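Local coordinates for putative alcohol dehydrogenase (Sinorhizobium meliloti, PDB 4J6F), which probably acts as a zinc-binding, NAD(P)-dependent oxidoreductase of the medium-chain dehydrogenase family, interconverting alcohols and the corresponding carbonyl compounds, at residues S221-L226 and A279-G284; D289-L294 and G298-A303. All blocks are in the same frame, centred on the assembly; numbering follows the deposited sequence.

Contact 1 of 2, residues S221-L226 and A279-G284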
ATOM      1  N   SER A 221      12.036 -15.107  10.283  1.00 30.27           N
ATOM      2  CA  SER A 221      12.451 -16.473  10.000  1.00 31.69           C
ATOM      3  C   SER A 221      11.375 -17.221   9.259  1.00 31.22           C
ATOM      4  O   SER A 221      11.669 -17.971   8.333  1.00 33.61           O
ATOM      5  CB  SER A 221      12.767 -17.203  11.292  1.00 34.68           C
ATOM      6  OG  SER A 221      13.923 -16.639  11.874  1.00 39.28           O
ATOM      7  N   ALA A 222      10.127 -17.009   9.664  1.00 27.82           N
ATOM      8  CA  ALA A 222       9.031 -17.753   9.096  1.00 27.66           C
ATOM      9  C   ALA A 222       8.924 -17.386   7.639  1.00 27.78           C
ATOM     10  O   ALA A 222       8.807 -18.253   6.776  1.00 30.53           O
ATOM     11  CB  ALA A 222       7.736 -17.440   9.825  1.00 28.38           C
ATOM     12  N   ILE A 223       8.995 -16.093   7.363  1.00 25.47           N
ATOM     13  CA  ILE A 223       8.867 -15.637   6.006  1.00 25.93           C
ATOM     14  C   ILE A 223       9.940 -16.237   5.119  1.00 29.11           C
ATOM     15  O   ILE A 223       9.653 -16.605   3.982  1.00 31.99           O
ATOM     16  CB  ILE A 223       8.835 -14.115   5.923  1.00 24.81           C
ATOM     17  CG1 ILE A 223       7.415 -13.661   6.171  1.00 23.52           C
ATOM     18  CG2 ILE A 223       9.264 -13.640   4.543  1.00 26.01           C
ATOM     19  CD1 ILE A 223       7.332 -12.231   6.582  1.00 24.38           C
ATOM     20  N   ILE A 224      11.157 -16.362   5.640  1.00 29.27           N
ATOM     21  CA  ILE A 224      12.233 -17.016   4.898  1.00 32.03           C
ATOM     22  C   ILE A 224      11.851 -18.451   4.507  1.00 32.47           C
ATOM     23  O   ILE A 224      12.005 -18.854   3.348  1.00 35.03           O
ATOM     24  CB  ILE A 224      13.564 -16.965   5.674  1.00 34.53           C
ATOM     25  CG1 ILE A 224      13.991 -15.503   5.825  1.00 34.89           C
ATOM     26  CG2 ILE A 224      14.654 -17.797   4.982  1.00 34.35           C
ATOM     27  CD1 ILE A 224      15.189 -15.294   6.719  1.00 35.39           C
ATOM     28  N   GLN A 225      11.328 -19.205   5.463  1.00 30.47           N
ATOM     29  CA  GLN A 225      10.860 -20.561   5.183  1.00 30.12           C
ATOM     30  C   GLN A 225       9.652 -20.551   4.249  1.00 29.27           C
ATOM     31  O   GLN A 225       9.639 -21.261   3.232  1.00 30.63           O
ATOM     32  CB  GLN A 225      10.538 -21.327   6.467  1.00 28.35           C
ATOM     33  CG  GLN A 225      11.736 -21.660   7.339  1.00 27.98           C
ATOM     34  CD  GLN A 225      11.453 -22.844   8.233  1.00 30.02           C
ATOM     35  OE1 GLN A 225      11.602 -24.000   7.810  1.00 31.51           O
ATOM     36  NE2 GLN A 225      11.025 -22.575   9.473  1.00 29.65           N
ATOM     37  N   LEU A 226       8.654 -19.730   4.564  1.00 25.64           N
ATOM     38  CA  LEU A 226       7.460 -19.704   3.737  1.00 24.42           C
ATOM     39  C   LEU A 226       7.770 -19.254   2.309  1.00 24.81           C
ATOM     40  O   LEU A 226       7.190 -19.767   1.363  1.00 25.72           O
ATOM     41  CB  LEU A 226       6.370 -18.859   4.373  1.00 23.08           C
ATOM     42  CG  LEU A 226       5.878 -19.320   5.744  1.00 23.32           C
ATOM     43  CD1 LEU A 226       5.074 -18.196   6.363  1.00 24.65           C
ATOM     44  CD2 LEU A 226       5.031 -20.573   5.675  1.00 22.92           C
ATOM     45  N   ALA A 279       9.567  -7.556   2.794  1.00 27.36           N
ATOM     46  CA  ALA A 279       8.862  -7.937   4.012  1.00 24.08           C
ATOM     47  C   ALA A 279       9.611  -7.260   5.159  1.00 28.02           C
ATOM     48  O   ALA A 279      10.762  -7.603   5.468  1.00 32.31           O
ATOM     49  CB  ALA A 279       8.862  -9.448   4.177  1.00 21.05           C
ATOM     50  N   ASP A 280       8.974  -6.265   5.758  1.00 28.23           N
ATOM     51  CA  ASP A 280       9.608  -5.438   6.777  1.00 29.37           C
ATOM     52  C   ASP A 280       9.083  -5.762   8.165  1.00 30.08           C
ATOM     53  O   ASP A 280       7.875  -5.730   8.398  1.00 32.95           O
ATOM     54  CB  ASP A 280       9.349  -3.972   6.469  1.00 29.79           C
ATOM     55  CG  ASP A 280      10.089  -3.037   7.389  1.00 33.32           C
ATOM     56  OD1 ASP A 280      11.066  -3.447   8.060  1.00 33.19           O
ATOM     57  OD2 ASP A 280       9.690  -1.859   7.428  1.00 37.71           O
ATOM     58  N   LEU A 281       9.984  -6.073   9.088  1.00 27.57           N
ATOM     59  CA  LEU A 281       9.564  -6.318  10.459  1.00 27.67           C
ATOM     60  C   LEU A 281      10.247  -5.392  11.433  1.00 29.51           C
ATOM     61  O   LEU A 281      10.054  -5.498  12.648  1.00 33.10           O
ATOM     62  CB  LEU A 281       9.780  -7.770  10.826  1.00 29.11           C
ATOM     63  CG  LEU A 281       8.767  -8.497   9.952  1.00 31.36           C
ATOM     64  CD1 LEU A 281       9.349  -9.755   9.310  1.00 33.72           C
ATOM     65  CD2 LEU A 281       7.466  -8.727  10.708  1.00 28.89           C
ATOM     66  N   VAL A 282      11.077  -4.512  10.891  1.00 26.99           N
ATOM     67  CA  VAL A 282      11.813  -3.528  11.663  1.00 25.72           C
ATOM     68  C   VAL A 282      11.256  -2.108  11.576  1.00 25.90           C
ATOM     69  O   VAL A 282      11.049  -1.467  12.587  1.00 25.14           O
ATOM     70  CB  VAL A 282      13.283  -3.512  11.215  1.00 24.65           C
ATOM     71  CG1 VAL A 282      14.097  -2.562  12.061  1.00 23.26           C
ATOM     72  CG2 VAL A 282      13.859  -4.905  11.286  1.00 25.03           C
ATOM     73  N   GLY A 283      10.999  -1.632  10.364  1.00 26.30           N
ATOM     74  CA  GLY A 283      10.563  -0.262  10.153  1.00 27.86           C
ATOM     75  C   GLY A 283      11.582   0.744  10.646  1.00 33.96           C
ATOM     76  O   GLY A 283      12.792   0.563  10.456  1.00 38.50           O
ATOM     77  N   GLY A 284      11.093   1.806  11.280  1.00 35.78           N
ATOM     78  CA  GLY A 284      11.951   2.847  11.841  1.00 40.15           C
ATOM     79  C   GLY A 284      12.887   3.527  10.856  1.00 47.19           C
ATOM     80  O   GLY A 284      12.464   3.952   9.780  1.00 48.02           O
TER

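Contact 2 of 2, residues D289-L294 and G298-A303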
ATOM      1  N   ASP A 289      14.824   3.524   3.230  1.00 36.63           N
ATOM      2  CA  ASP A 289      15.815   2.819   2.433  1.00 37.79           C
ATOM      3  C   ASP A 289      15.206   1.633   1.707  1.00 34.12           C
ATOM      4  O   ASP A 289      15.554   1.353   0.560  1.00 32.40           O
ATOM      5  CB  ASP A 289      17.001   2.384   3.293  1.00 42.75           C
ATOM      6  CG  ASP A 289      18.001   3.500   3.505  1.00 50.56           C
ATOM      7  OD1 ASP A 289      17.864   4.584   2.885  1.00 56.51           O
ATOM      8  OD2 ASP A 289      18.944   3.288   4.287  1.00 51.03           O
ATOM      9  N   LEU A 290      14.291   0.946   2.384  1.00 31.43           N
ATOM     10  CA  LEU A 290      13.620  -0.188   1.796  1.00 29.63           C
ATOM     11  C   LEU A 290      12.809   0.229   0.563  1.00 30.83           C
ATOM     12  O   LEU A 290      12.839  -0.456  -0.463  1.00 30.66           O
ATOM     13  CB  LEU A 290      12.729  -0.841   2.829  1.00 27.44           C
ATOM     14  CG  LEU A 290      13.490  -1.506   3.955  1.00 27.93           C
ATOM     15  CD1 LEU A 290      12.508  -1.867   5.050  1.00 28.46           C
ATOM     16  CD2 LEU A 290      14.221  -2.739   3.456  1.00 28.11           C
ATOM     17  N   LEU A 291      12.101   1.359   0.667  1.00 30.44           N
ATOM     18  CA  LEU A 291      11.378   1.929  -0.476  1.00 29.68           C
ATOM     19  C   LEU A 291      12.313   2.315  -1.616  1.00 30.03           C
ATOM     20  O   LEU A 291      11.914   2.272  -2.781  1.00 30.16           O
ATOM     21  CB  LEU A 291      10.545   3.147  -0.071  1.00 29.13           C
ATOM     22  CG  LEU A 291       9.491   3.041   1.041  1.00 29.35           C
ATOM     23  CD1 LEU A 291       8.739   4.362   1.136  1.00 29.23           C
ATOM     24  CD2 LEU A 291       8.520   1.880   0.843  1.00 28.18           C
ATOM     25  N   LYS A 292      13.547   2.692  -1.286  1.00 31.43           N
ATOM     26  CA  LYS A 292      14.546   3.007  -2.309  1.00 34.34           C
ATOM     27  C   LYS A 292      14.983   1.751  -3.066  1.00 35.36           C
ATOM     28  O   LYS A 292      15.087   1.760  -4.294  1.00 38.42           O
ATOM     29  CB  LYS A 292      15.758   3.696  -1.690  1.00 37.73           C
ATOM     30  CG  LYS A 292      15.497   5.101  -1.169  1.00 44.57           C
ATOM     31  CD  LYS A 292      16.746   5.685  -0.508  1.00 57.76           C
ATOM     32  CE  LYS A 292      17.929   5.745  -1.471  1.00 67.15           C
ATOM     33  NZ  LYS A 292      19.238   5.767  -0.769  1.00 71.16           N
ATOM     34  N   ILE A 293      15.226   0.679  -2.311  1.00 33.67           N
ATOM     35  CA  ILE A 293      15.715  -0.603  -2.827  1.00 31.84           C
ATOM     36  C   ILE A 293      14.667  -1.318  -3.681  1.00 31.13           C
ATOM     37  O   ILE A 293      14.987  -1.919  -4.700  1.00 31.75           O
ATOM     38  CB  ILE A 293      16.151  -1.507  -1.656  1.00 32.01           C
ATOM     39  CG1 ILE A 293      17.479  -1.007  -1.079  1.00 35.50           C
ATOM     40  CG2 ILE A 293      16.265  -2.960  -2.086  1.00 32.00           C
ATOM     41  CD1 ILE A 293      17.710  -1.358   0.381  1.00 37.22           C
ATOM     42  N   LEU A 294      13.418  -1.242  -3.243  1.00 29.56           N
ATOM     43  CA  LEU A 294      12.300  -1.876  -3.903  1.00 27.96           C
ATOM     44  C   LEU A 294      12.204  -1.440  -5.371  1.00 29.66           C
ATOM     45  O   LEU A 294      12.280  -0.244  -5.677  1.00 30.32           O
ATOM     46  CB  LEU A 294      11.030  -1.508  -3.138  1.00 25.94           C
ATOM     47  CG  LEU A 294       9.782  -2.355  -3.334  1.00 27.01           C
ATOM     48  CD1 LEU A 294      10.106  -3.841  -3.257  1.00 27.13           C
ATOM     49  CD2 LEU A 294       8.753  -1.971  -2.282  1.00 27.80           C
ATOM     50  N   GLY A 298       7.008  -2.566  -7.292  1.00 31.91           N
ATOM     51  CA  GLY A 298       7.262  -3.543  -6.247  1.00 30.60           C
ATOM     52  C   GLY A 298       6.314  -3.341  -5.086  1.00 31.89           C
ATOM     53  O   GLY A 298       5.620  -2.328  -5.009  1.00 34.75           O
ATOM     54  N   ARG A 299       6.256  -4.352  -4.224  1.00 31.39           N
ATOM     55  CA  ARG A 299       5.315  -4.423  -3.115  1.00 28.92           C
ATOM     56  C   ARG A 299       5.996  -4.535  -1.760  1.00 30.53           C
ATOM     57  O   ARG A 299       6.902  -5.324  -1.575  1.00 30.04           O
ATOM     58  CB  ARG A 299       4.376  -5.607  -3.297  1.00 25.63           C
ATOM     59  CG  ARG A 299       3.587  -5.578  -4.577  1.00 25.17           C
ATOM     60  CD  ARG A 299       4.290  -6.356  -5.655  1.00 27.92           C
ATOM     61  NE  ARG A 299       4.153  -7.786  -5.453  1.00 30.63           N
ATOM     62  CZ  ARG A 299       4.851  -8.694  -6.114  1.00 29.64           C
ATOM     63  NH1 ARG A 299       5.731  -8.312  -7.012  1.00 30.15           N
ATOM     64  NH2 ARG A 299       4.672  -9.973  -5.876  1.00 29.06           N
ATOM     65  N   TYR A 300       5.533  -3.727  -0.817  1.00 29.30           N
ATOM     66  CA  TYR A 300       6.080  -3.675   0.511  1.00 27.27           C
ATOM     67  C   TYR A 300       5.013  -4.272   1.409  1.00 27.12           C
ATOM     68  O   TYR A 300       3.816  -4.043   1.204  1.00 30.08           O
ATOM     69  CB  TYR A 300       6.358  -2.206   0.871  1.00 28.70           C
ATOM     70  CG  TYR A 300       6.656  -1.957   2.331  1.00 30.20           C
ATOM     71  CD1 TYR A 300       5.614  -1.792   3.255  1.00 30.79           C
ATOM     72  CD2 TYR A 300       7.969  -1.900   2.794  1.00 30.65           C
ATOM     73  CE1 TYR A 300       5.872  -1.582   4.596  1.00 31.18           C
ATOM     74  CE2 TYR A 300       8.239  -1.680   4.141  1.00 32.53           C
ATOM     75  CZ  TYR A 300       7.186  -1.529   5.038  1.00 32.77           C
ATOM     76  OH  TYR A 300       7.434  -1.313   6.377  1.00 33.53           O
ATOM     77  N   THR A 301       5.428  -5.038   2.402  1.00 24.81           N
ATOM     78  CA  THR A 301       4.473  -5.598   3.331  1.00 24.67           C
ATOM     79  C   THR A 301       5.018  -5.656   4.756  1.00 27.09           C
ATOM     80  O   THR A 301       6.196  -5.892   4.957  1.00 28.32           O
ATOM     81  CB  THR A 301       3.993  -6.971   2.860  1.00 24.59           C
ATOM     82  OG1 THR A 301       2.916  -7.407   3.701  1.00 27.07           O
ATOM     83  CG2 THR A 301       5.130  -7.983   2.878  1.00 23.32           C
ATOM     84  N   THR A 302       4.159  -5.417   5.745  1.00 28.62           N
ATOM     85  CA  THR A 302       4.580  -5.414   7.146  1.00 28.97           C
ATOM     86  C   THR A 302       3.472  -5.874   8.088  1.00 28.88           C
ATOM     87  O   THR A 302       2.288  -5.730   7.791  1.00 30.94           O
ATOM     88  CB  THR A 302       5.070  -4.014   7.579  1.00 32.31           C
ATOM     89  OG1 THR A 302       5.479  -4.041   8.950  1.00 36.81           O
ATOM     90  CG2 THR A 302       3.976  -2.978   7.433  1.00 31.26           C
ATOM     91  N   ALA A 303       3.865  -6.480   9.201  1.00 28.69           N
ATOM     92  CA  ALA A 303       2.956  -6.771  10.303  1.00 30.99           C
ATOM     93  C   ALA A 303       3.513  -6.419  11.679  1.00 31.89           C
ATOM     94  O   ALA A 303       2.974  -6.831  12.688  1.00 34.86           O
ATOM     95  CB  ALA A 303       2.506  -8.214  10.267  1.00 33.33           C
TER

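Contact 1 of 2, residues S221-L226 and A279-G284
In the Rossmann-type nucleotide-binding domain of this medium-chain dehydrogenase, helix 218-229 packs over the end of strand 277-280, and between residues 221-226 and 279-284 the contact is carried by Ile-223, which meets Ala-279 of the strand and Leu-281 just beyond it. CD1 of Ile-223 lies 4.0 Å from CB of Ala-279 and 4.2 Å from CD1 of Leu-281, so a single methyl is placed against both. The torsions explain this reach: CG1 stands anti to the carbonyl carbon (chi1 -84°), and a nearly extended chi2 of 160° carries CD1 out toward the strand. The nearest CA atoms, those of Ile-223 and Ala-279, are still 8.0 Å apart, a separation that suits a long branched residue on the helix facing a short one on the strand. Met-198 of helix 189-201 touches both Ile-223 and Ala-279, while Val-212 of the neighbouring strand also packs on Ile-223.

Asp-280, whose CB points away from the helix, shapes the turn that follows. Its OD1 accepts from N of Val-282 at 3.0 Å, which comes from above the carboxylate plane, and from N of Gly-283 at 2.9 Å, which comes on the syn side with an almost straight N-H...O angle of 172°. Both donors approach from the same face, forming an Asx turn and Asx motif; the positive phi of Gly-283 suits glycine. OG1 of Thr-213 is hydrogen-bonded to the same OD1. Between these two segments methyl groups meet, held by apolar burial and shape, while the carboxylate ties down the backbone beyond the strand.

Contact 2 of 2, residues D289-L294 and G298-A303
The backbones of helix 287-293 and strand 299-302 draw together toward the connecting turn, from 7.8 Å between CA of Leu-291 and CA of Tyr-300 to 5.8 Å between CA of Leu-294 and CA of Gly-298. Leu-294, the first residue to leave helical geometry, turns its side chain onto the strand. With CG anti to the backbone N (chi1 -161°), the branched end lies over the main chain from Gly-298 to Tyr-300: CD2 comes to 3.8 Å from C of Arg-299 and 4.0 Å from CB of Tyr-300. Gly-298 suits this place because a CB there would probably crowd CG of Leu-294. With an alanine in place of Leu-294, the backbone of Gly-298 and Arg-299 would probably lose its apolar cover and CB of Tyr-300 its neighbour.

The Tyr-300 ring stands between strand and helix, its CG also anti to the backbone N (chi1 168°). CD1 of Leu-290 meets the ring at its edge, near the ring plane, 4.4 Å from CE2, and CD2 of Leu-291 approaches obliquely, 4.3 Å from CD2 of the tyrosine. Phe-287 adds an edge-to-face ring contact. Arg-299 alternates to the other side of the strand, where its guanidinium forms a salt bridge with Glu-208 and a hydrogen bond to the carbonyl of Ala-202. Leucines thus suit the sheet-facing side of the helix, whereas Lys-292, partly exposed, makes a salt bridge to Asp-89 of the second subunit. This is the return half of a beta-alpha-beta crossover, strand 277-280 to helix 287-293 to strand 299-302, the repeating connection of a Rossmann-type fold.

In the fold
Contact 1 and contact 2 follow one another along the chain, with centres about 11 Å apart, and meet at neighbouring strands of the same parallel sheet. Strand 277-280 supplies the sheet side of contact 1 and also begins the crossover completed by contact 2. Asp-280 joins the two: its OD2 is probably hydrogen-bonded to OH of Tyr-300, and its backbone N to O of Thr-301 at 2.9 Å. CD1 of Leu-290 packs 3.6 Å from CG of Asp-280, beside that polar link. Both contacts build the domain that in medium-chain dehydrogenases holds the nucleotide cofactor, so the cofactor site is probably near the C-terminal ends of these strands, as in relatives.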